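Local coordinates for putative peptidyl-arginine deiminase family protein (Campylobacter jejuni subsp. jejuni serotype O:2, PDB 6B10) that probably hydrolyses agmatine to N-carbamoylputrescine as an agmatine deiminase of the peptidyl-arginine deiminase family, a step in making putrescine, at residues S17-L22 with F275-L280. Sequence-based numbering, arbitrary orientation. Where two conformers were deposited one is given.
Sequences SEQEYL and FINNAL
Asn-277 lays its carboxamide against the backbone of Gln-19 and pairs with it twice, using both ends of the group. Its OD1 accepts the N-H of Gln-19 N at 2.9 Å, the donor lying in the carbonyl plane on a lone pair, while its ND2 donates at 3.0 Å to Gln-19 O, which sits close to the Asn-277 amide plane. Asn-277 CG lies anti to the carbonyl carbon (chi1 -65°), and from there the amide meets both N-H and C=O of one residue, as the backbone of a strand partner can. A water lies between Ser-17 O and Asn-277 OD1, within hydrogen-bonding distance of both. Glu-18 passes obliquely beside this amide, its CG 3.9 Å from Asn-277 OD1.

The Gln-19 side chain bonds to the backbone of 275-280 in return. Its chain, extended beyond CG, carries NE2 to Phe-275 O at 3.0 Å; the bond is almost straight at the hydrogen (173°), but the donor stands above the carbonyl plane. OE1 of the same amide is held by Asn-327 and Gln-55, which fixes which end faces Phe-275. The apolar part is slight: Leu-22 CD2 approaches Ile-276 CG2 at 4.4 Å, and Val-51 of helix 37-52 touches both side chains.

Asn-277 occupies the type II turn joining strands 274-276 and 279-284, so the contact ties this hairpin to strand 19-25 of a different sheet in the pentein (guanidino-group-modifying) fold. Two amide side chains, each bonding to the opposite backbone, make the junction chiefly polar and directional: the paired bonds restrain rotation of the Asn-277 amide, and buried Gln-19 has partners for both its amide N and O.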
loop_
_atom_site.group_PDB
_atom_site.type_symbol
_atom_site.label_atom_id
_atom_site.label_comp_id
_atom_site.label_asym_id
_atom_site.label_seq_id
_atom_site.Cartn_x
_atom_site.Cartn_y
_atom_site.Cartn_z
ATOM N N SER A 17 8.795 -2.239 9.193
ATOM C CA SER A 17 9.423 -3.449 9.737
ATOM C C SER A 17 10.143 -4.206 8.620
ATOM O O SER A 17 9.795 -4.073 7.433
ATOM C CB SER A 17 8.395 -4.371 10.387
ATOM O OG SER A 17 7.743 -3.726 11.455
ATOM N N GLU A 18 11.146 -4.990 9.012
ATOM C CA GLU A 18 12.013 -5.680 8.064
ATOM C C GLU A 18 11.215 -6.649 7.198
ATOM O O GLU A 18 10.309 -7.328 7.678
ATOM C CB GLU A 18 13.136 -6.423 8.803
ATOM C CG GLU A 18 14.250 -6.914 7.886
ATOM C CD GLU A 18 15.471 -7.424 8.646
ATOM O OE1 GLU A 18 15.322 -7.870 9.802
ATOM O OE2 GLU A 18 16.585 -7.389 8.082
ATOM N N GLN A 19 11.572 -6.709 5.923
ATOM C CA GLN A 19 10.830 -7.478 4.944
ATOM C C GLN A 19 11.710 -8.486 4.213
ATOM O O GLN A 19 12.934 -8.350 4.173
ATOM C CB GLN A 19 10.203 -6.528 3.914
ATOM C CG GLN A 19 9.186 -5.547 4.485
ATOM C CD GLN A 19 8.878 -4.408 3.523
ATOM O OE1 GLN A 19 8.751 -4.621 2.312
ATOM N NE2 GLN A 19 8.766 -3.188 4.053
ATOM N N GLU A 20 11.053 -9.495 3.644
ATOM C CA GLU A 20 11.726 -10.508 2.839
ATOM C C GLU A 20 11.504 -10.217 1.352
ATOM O O GLU A 20 12.438 -10.292 0.559
ATOM C CB GLU A 20 11.214 -11.907 3.204
ATOM C CG GLU A 20 12.092 -13.047 2.704
ATOM C CD GLU A 20 13.376 -13.197 3.496
ATOM O OE1 GLU A 20 13.302 -13.405 4.722
ATOM O OE2 GLU A 20 14.463 -13.126 2.887
ATOM N N TYR A 21 10.271 -9.870 0.982
ATOM C CA TYR A 21 9.933 -9.563 -0.408
ATOM C C TYR A 21 9.066 -8.320 -0.539
ATOM O O TYR A 21 8.255 -8.024 0.340
ATOM C CB TYR A 21 9.120 -10.701 -1.019
ATOM C CG TYR A 21 9.874 -11.981 -1.316
ATOM C CD1 TYR A 21 10.586 -12.133 -2.500
ATOM C CD2 TYR A 21 9.834 -13.057 -0.433
ATOM C CE1 TYR A 21 11.249 -13.310 -2.790
ATOM C CE2 TYR A 21 10.502 -14.238 -0.710
ATOM C CZ TYR A 21 11.203 -14.360 -1.888
ATOM O OH TYR A 21 11.862 -15.536 -2.165
ATOM N N LEU A 22 9.233 -7.610 -1.656
ATOM C CA LEU A 22 8.162 -6.791 -2.208
ATOM C C LEU A 22 7.575 -7.555 -3.399
ATOM O O LEU A 22 8.299 -8.024 -4.282
ATOM C CB LEU A 22 8.654 -5.408 -2.648
ATOM C CG LEU A 22 7.541 -4.376 -2.895
ATOM C CD1 LEU A 22 6.881 -3.945 -1.596
ATOM C CD2 LEU A 22 8.062 -3.146 -3.622
ATOM N N PHE A 275 7.361 1.647 2.063
ATOM C CA PHE A 275 8.551 1.344 2.845
ATOM C C PHE A 275 9.114 -0.000 2.409
ATOM O O PHE A 275 8.360 -0.948 2.153
ATOM C CB PHE A 275 8.241 1.275 4.332
ATOM C CG PHE A 275 8.166 2.612 5.016
ATOM C CD1 PHE A 275 9.326 3.284 5.384
ATOM C CD2 PHE A 275 6.934 3.172 5.344
ATOM C CE1 PHE A 275 9.257 4.502 6.041
ATOM C CE2 PHE A 275 6.859 4.389 6.004
ATOM C CZ PHE A 275 8.023 5.054 6.351
ATOM N N ILE A 276 10.439 -0.055 2.317
ATOM C CA ILE A 276 11.188 -1.286 2.106
ATOM C C ILE A 276 12.410 -1.205 2.996
ATOM O O ILE A 276 12.630 -0.191 3.663
ATOM C CB ILE A 276 11.595 -1.466 0.636
ATOM C CG1 ILE A 276 12.405 -0.257 0.148
ATOM C CG2 ILE A 276 10.351 -1.669 -0.226
ATOM C CD1 ILE A 276 13.129 -0.488 -1.160
ATOM N N ASN A 277 13.214 -2.257 3.021
ATOM C CA ASN A 277 14.369 -2.268 3.917
ATOM C C ASN A 277 15.308 -1.097 3.629
ATOM O O ASN A 277 15.813 -0.959 2.511
ATOM C CB ASN A 277 15.110 -3.592 3.807
ATOM C CG ASN A 277 14.278 -4.757 4.294
ATOM O OD1 ASN A 277 13.260 -4.568 4.964
ATOM N ND2 ASN A 277 14.694 -5.971 3.953
ATOM N N ASN A 278 15.500 -0.244 4.637
ATOM C CA ASN A 278 16.415 0.895 4.564
ATOM C C ASN A 278 16.018 1.993 3.577
ATOM O O ASN A 278 16.804 2.895 3.312
ATOM C CB ASN A 278 17.848 0.426 4.262
ATOM C CG ASN A 278 18.369 -0.529 5.304
ATOM O OD1 ASN A 278 18.598 -1.703 5.027
ATOM N ND2 ASN A 278 18.527 -0.038 6.521
ATOM N N ALA A 279 14.792 1.953 3.070
ATOM C CA ALA A 279 14.367 2.952 2.111
ATOM C C ALA A 279 12.870 3.192 2.109
ATOM O O ALA A 279 12.076 2.363 2.561
ATOM C CB ALA A 279 14.838 2.568 0.715
ATOM N N LEU A 280 12.515 4.367 1.605
ATOM C CA LEU A 280 11.142 4.765 1.385
ATOM C C LEU A 280 11.038 5.213 -0.062
ATOM O O LEU A 280 11.678 6.178 -0.467
ATOM C CB LEU A 280 10.758 5.910 2.322
ATOM C CG LEU A 280 9.368 6.510 2.077
ATOM C CD1 LEU A 280 8.272 5.475 2.271
ATOM C CD2 LEU A 280 9.138 7.706 2.980
HETATM O O HOH W 1 11.714 -2.440 6.300
#